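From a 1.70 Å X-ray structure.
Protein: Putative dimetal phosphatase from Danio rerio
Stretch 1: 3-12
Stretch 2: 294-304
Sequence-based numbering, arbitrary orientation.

Stretch 1, residues 3-12: DPVFTFGLIA
Stretch 2, residues 294-304: HAFATAYLYED

Strand 6-11 and the strand that ends at Leu301 pair antiparallel, their axes at 157° and 4.6 Å apart at closest approach, burying 793 Å² between the stretches. The register sets Phe6 against Leu301 (CA to CA 5.2 Å), Thr7 against Tyr300 (4.6 Å), Phe8 against Ala299 (5.4 Å), Gly9 against Thr298 (4.4 Å) and Leu10 against Ala297 (5.1 Å). Both backbones are extended, with phi/psi for example -158/147 at Phe6, -138/129 at Thr7, -144/148 at Phe8, -82/153 at Gly9 and -136/138 at Leu10, and -148/170 at Ala297, -129/134 at Thr298, -110/139 at Ala299, -120/119 at Tyr300 and -97/115 at Leu301.

The hydrogen-bonded pairs form a regular ladder: Phe8 N to Ala299 O 2.9 Å and Ala299 N to Phe8 O 2.8 Å; Leu10 N to Ala297 O 2.9 Å and Ala297 N to Leu10 O 3.0 Å. At the far end Leu301 N donates to Phe6 O at 2.9 Å, but the return bond, Phe6 N to Leu301 O, is weak at 3.3 Å. Val5, turned out of strand geometry at -73/-35, brings its own N to Leu301 O at 2.6 Å, so this oxygen accepts twice. Between these rungs, Thr7 CA lies 3.3 Å from Ala299 O in a CA-H...O contact.

Phe6, Phe8, Leu10, Ala297, Ala299 and Leu301 share one face of the sheet, an apolar and buried layer. Phe8 takes chi1 62° (p) and chi2 103°, which carries its ring across the neighbouring strand and over Ala299: Ala299 CB sits 3.8 Å from the Phe8 ring centroid, 24° off the normal, with Phe8 CZ to Ala299 CB at 3.5 Å. The small methyl fits against the ring face, off-centre toward CZ. Leu301 (m, t) extends CD1 to 4.0 Å from Phe8 CE2 and 4.2 Å from Phe6 CB, whereas the Phe6 ring, with chi1 -166° (t), leads away. Leu10 (m, t) places CD1 4.1 Å from Ala299 CB; its CB is 4.4 Å from Ala297 CB.

Thr7, Thr298 and Tyr300 point to the other face, where Gly9 contributes no side chain. Both threonines are m, and their methyls meet, Thr7 CG2 to Thr298 CG2 3.7 Å; Thr298 OG1 is hydrogen-bonded elsewhere in the structure. Tyr300 (chi1 -63°, m; chi2 -98°) puts CD1 3.5 Å from Thr7 OG1, while Pro4 CG lies at its ring edge, 4.0 Å from Tyr300 CD1.

Beyond the strand, Tyr302 (chi1 -61°, m; chi2 -92°) swings its ring back to Pro4, whose CB stands 4.2 Å from the ring centroid, over the face; the rigid, C-gamma-endo pyrrolidine offers a compact CH surface. Val5 (t) packs CG2 3.7 Å from Glu303 CG, the aliphatic part of that exposed acid. A water donates to Asp3 O (3.0 Å) and accepts from Glu303 N (2.9 Å). At the other end Ile11 (t, t) rests CG1 3.9 Å from Phe296 CB, and a second water joins Ala12 N (2.9 Å) to Ala295 O (2.8 Å).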

# COMPACT_ATOMS: atom_id res chain seq x y z
N ASP A 3 6.97 -21.64 -16.77
CA ASP A 3 5.52 -21.77 -16.37
C ASP A 3 5.24 -21.25 -14.94
O ASP A 3 5.68 -21.88 -13.97
CB ASP A 3 5.10 -23.23 -16.50
CG ASP A 3 3.64 -23.47 -16.11
OD1 ASP A 3 2.82 -22.52 -16.13
OD2 ASP A 3 3.29 -24.62 -15.79
N PRO A 4 4.48 -20.13 -14.80
CA PRO A 4 4.34 -19.51 -13.46
C PRO A 4 3.45 -20.28 -12.48
O PRO A 4 2.47 -20.91 -12.88
CB PRO A 4 3.73 -18.13 -13.75
CG PRO A 4 3.11 -18.21 -15.07
CD PRO A 4 3.72 -19.38 -15.83
N VAL A 5 3.84 -20.25 -11.20
CA VAL A 5 3.07 -20.86 -10.13
C VAL A 5 1.83 -20.01 -9.84
O VAL A 5 0.77 -20.55 -9.49
CB VAL A 5 3.92 -20.99 -8.84
CG1 VAL A 5 3.11 -21.57 -7.69
CG2 VAL A 5 5.15 -21.86 -9.09
N PHE A 6 1.96 -18.69 -9.96
CA PHE A 6 0.89 -17.78 -9.61
C PHE A 6 1.10 -16.46 -10.34
O PHE A 6 2.24 -16.04 -10.55
CB PHE A 6 0.89 -17.54 -8.09
CG PHE A 6 -0.36 -16.88 -7.56
CD1 PHE A 6 -1.57 -17.58 -7.49
CD2 PHE A 6 -0.33 -15.56 -7.10
CE1 PHE A 6 -2.73 -16.94 -6.98
CE2 PHE A 6 -1.47 -14.93 -6.59
CZ PHE A 6 -2.67 -15.63 -6.54
N THR A 7 0.00 -15.80 -10.69
CA THR A 7 0.05 -14.57 -11.50
C THR A 7 -0.95 -13.58 -10.90
O THR A 7 -2.10 -13.94 -10.66
CB THR A 7 -0.36 -14.86 -12.97
OG1 THR A 7 0.54 -15.82 -13.57
CG2 THR A 7 -0.37 -13.59 -13.79
N PHE A 8 -0.52 -12.35 -10.62
CA PHE A 8 -1.44 -11.39 -9.99
C PHE A 8 -1.21 -9.97 -10.50
O PHE A 8 -0.09 -9.62 -10.84
CB PHE A 8 -1.39 -11.45 -8.46
CG PHE A 8 -0.04 -11.09 -7.86
CD1 PHE A 8 0.18 -9.85 -7.27
CD2 PHE A 8 0.99 -12.04 -7.86
CE1 PHE A 8 1.41 -9.55 -6.69
CE2 PHE A 8 2.23 -11.75 -7.30
CZ PHE A 8 2.44 -10.51 -6.72
N GLY A 9 -2.28 -9.19 -10.57
CA GLY A 9 -2.15 -7.76 -10.93
C GLY A 9 -1.74 -6.89 -9.75
O GLY A 9 -2.02 -7.23 -8.60
N LEU A 10 -1.08 -5.76 -10.02
CA LEU A 10 -0.68 -4.78 -8.99
C LEU A 10 -0.97 -3.37 -9.47
O LEU A 10 -0.67 -3.04 -10.62
CB LEU A 10 0.84 -4.85 -8.77
CG LEU A 10 1.36 -6.08 -8.06
CD1 LEU A 10 2.87 -6.21 -8.29
CD2 LEU A 10 1.02 -5.97 -6.57
N ILE A 11 -1.49 -2.53 -8.57
CA ILE A 11 -1.75 -1.13 -8.94
C ILE A 11 -1.76 -0.32 -7.65
O ILE A 11 -2.06 -0.86 -6.58
CB ILE A 11 -3.08 -1.00 -9.73
CG1 ILE A 11 -3.13 0.32 -10.53
CG2 ILE A 11 -4.30 -1.21 -8.80
CD1 ILE A 11 -4.24 0.33 -11.63
N ALA A 12 -1.39 0.96 -7.74
CA ALA A 12 -1.33 1.81 -6.55
C ALA A 12 -1.94 3.18 -6.81
O ALA A 12 -1.79 3.74 -7.90
CB ALA A 12 0.13 2.00 -6.11
N HIS A 294 0.85 5.38 -18.25
CA HIS A 294 0.16 4.34 -17.49
C HIS A 294 0.95 4.08 -16.24
O HIS A 294 2.07 4.57 -16.11
CB HIS A 294 0.07 3.03 -18.28
CG HIS A 294 -1.27 2.34 -18.17
ND1 HIS A 294 -1.99 2.29 -17.00
CD2 HIS A 294 -2.00 1.68 -19.10
CE1 HIS A 294 -3.12 1.63 -17.20
NE2 HIS A 294 -3.14 1.24 -18.47
N ALA A 295 0.36 3.32 -15.32
CA ALA A 295 1.08 2.83 -14.13
C ALA A 295 0.37 1.65 -13.51
O ALA A 295 -0.53 1.82 -12.68
CB ALA A 295 1.25 3.94 -13.08
N PHE A 296 0.75 0.45 -13.92
CA PHE A 296 0.30 -0.74 -13.23
C PHE A 296 1.25 -1.86 -13.62
O PHE A 296 2.16 -1.67 -14.43
CB PHE A 296 -1.17 -1.10 -13.55
CG PHE A 296 -1.37 -1.76 -14.90
CD1 PHE A 296 -1.56 -3.14 -15.01
CD2 PHE A 296 -1.39 -1.00 -16.07
CE1 PHE A 296 -1.75 -3.76 -16.27
CE2 PHE A 296 -1.59 -1.60 -17.33
CZ PHE A 296 -1.76 -2.98 -17.43
N ALA A 297 1.06 -3.02 -13.01
CA ALA A 297 1.91 -4.15 -13.36
C ALA A 297 1.16 -5.47 -13.24
O ALA A 297 0.05 -5.54 -12.67
CB ALA A 297 3.14 -4.16 -12.44
N THR A 298 1.80 -6.52 -13.74
CA THR A 298 1.40 -7.89 -13.48
C THR A 298 2.64 -8.63 -12.99
O THR A 298 3.70 -8.51 -13.60
CB THR A 298 0.85 -8.57 -14.74
OG1 THR A 298 -0.21 -7.76 -15.28
CG2 THR A 298 0.31 -9.97 -14.41
N ALA A 299 2.49 -9.39 -11.92
CA ALA A 299 3.61 -10.13 -11.37
C ALA A 299 3.41 -11.61 -11.60
O ALA A 299 2.29 -12.13 -11.46
CB ALA A 299 3.77 -9.83 -9.88
N TYR A 300 4.50 -12.27 -11.95
CA TYR A 300 4.53 -13.69 -12.21
C TYR A 300 5.50 -14.35 -11.24
O TYR A 300 6.69 -14.03 -11.24
CB TYR A 300 4.98 -13.94 -13.66
CG TYR A 300 4.04 -13.36 -14.70
CD1 TYR A 300 3.10 -14.18 -15.32
CD2 TYR A 300 4.10 -12.02 -15.07
CE1 TYR A 300 2.22 -13.68 -16.27
CE2 TYR A 300 3.22 -11.50 -16.04
CZ TYR A 300 2.28 -12.36 -16.62
OH TYR A 300 1.41 -11.89 -17.58
N LEU A 301 4.99 -15.26 -10.41
CA LEU A 301 5.81 -16.02 -9.48
C LEU A 301 6.12 -17.37 -10.11
O LEU A 301 5.23 -18.17 -10.37
CB LEU A 301 5.07 -16.21 -8.14
CG LEU A 301 4.79 -14.93 -7.36
CD1 LEU A 301 3.83 -15.23 -6.20
CD2 LEU A 301 6.10 -14.31 -6.84
N TYR A 302 7.41 -17.59 -10.39
CA TYR A 302 7.89 -18.87 -10.87
C TYR A 302 8.56 -19.62 -9.72
O TYR A 302 8.68 -19.08 -8.60
CB TYR A 302 8.88 -18.70 -12.02
CG TYR A 302 8.29 -18.02 -13.23
CD1 TYR A 302 7.74 -18.77 -14.27
CD2 TYR A 302 8.31 -16.63 -13.35
CE1 TYR A 302 7.21 -18.16 -15.39
CE2 TYR A 302 7.79 -16.00 -14.47
CZ TYR A 302 7.24 -16.78 -15.48
OH TYR A 302 6.72 -16.15 -16.58
N GLU A 303 9.03 -20.83 -9.99
CA GLU A 303 9.71 -21.60 -8.96
C GLU A 303 11.08 -21.03 -8.61
O GLU A 303 11.57 -21.26 -7.51
CB GLU A 303 9.76 -23.09 -9.34
CG GLU A 303 8.36 -23.64 -9.56
CD GLU A 303 8.28 -25.15 -9.65
OE1 GLU A 303 9.17 -25.77 -10.27
OE2 GLU A 303 7.30 -25.71 -9.11
N ASP A 304 11.68 -20.25 -9.52
CA ASP A 304 13.04 -19.75 -9.32
C ASP A 304 13.21 -18.23 -9.32
O ASP A 304 14.28 -17.72 -8.99
CB ASP A 304 13.99 -20.38 -10.36
CG ASP A 304 13.73 -19.89 -11.77
OD1 ASP A 304 12.58 -19.54 -12.13
OD2 ASP A 304 14.70 -19.86 -12.55
O HOH W 1 8.29 -22.09 -12.50
O HOH W 2 0.25 1.62 -9.98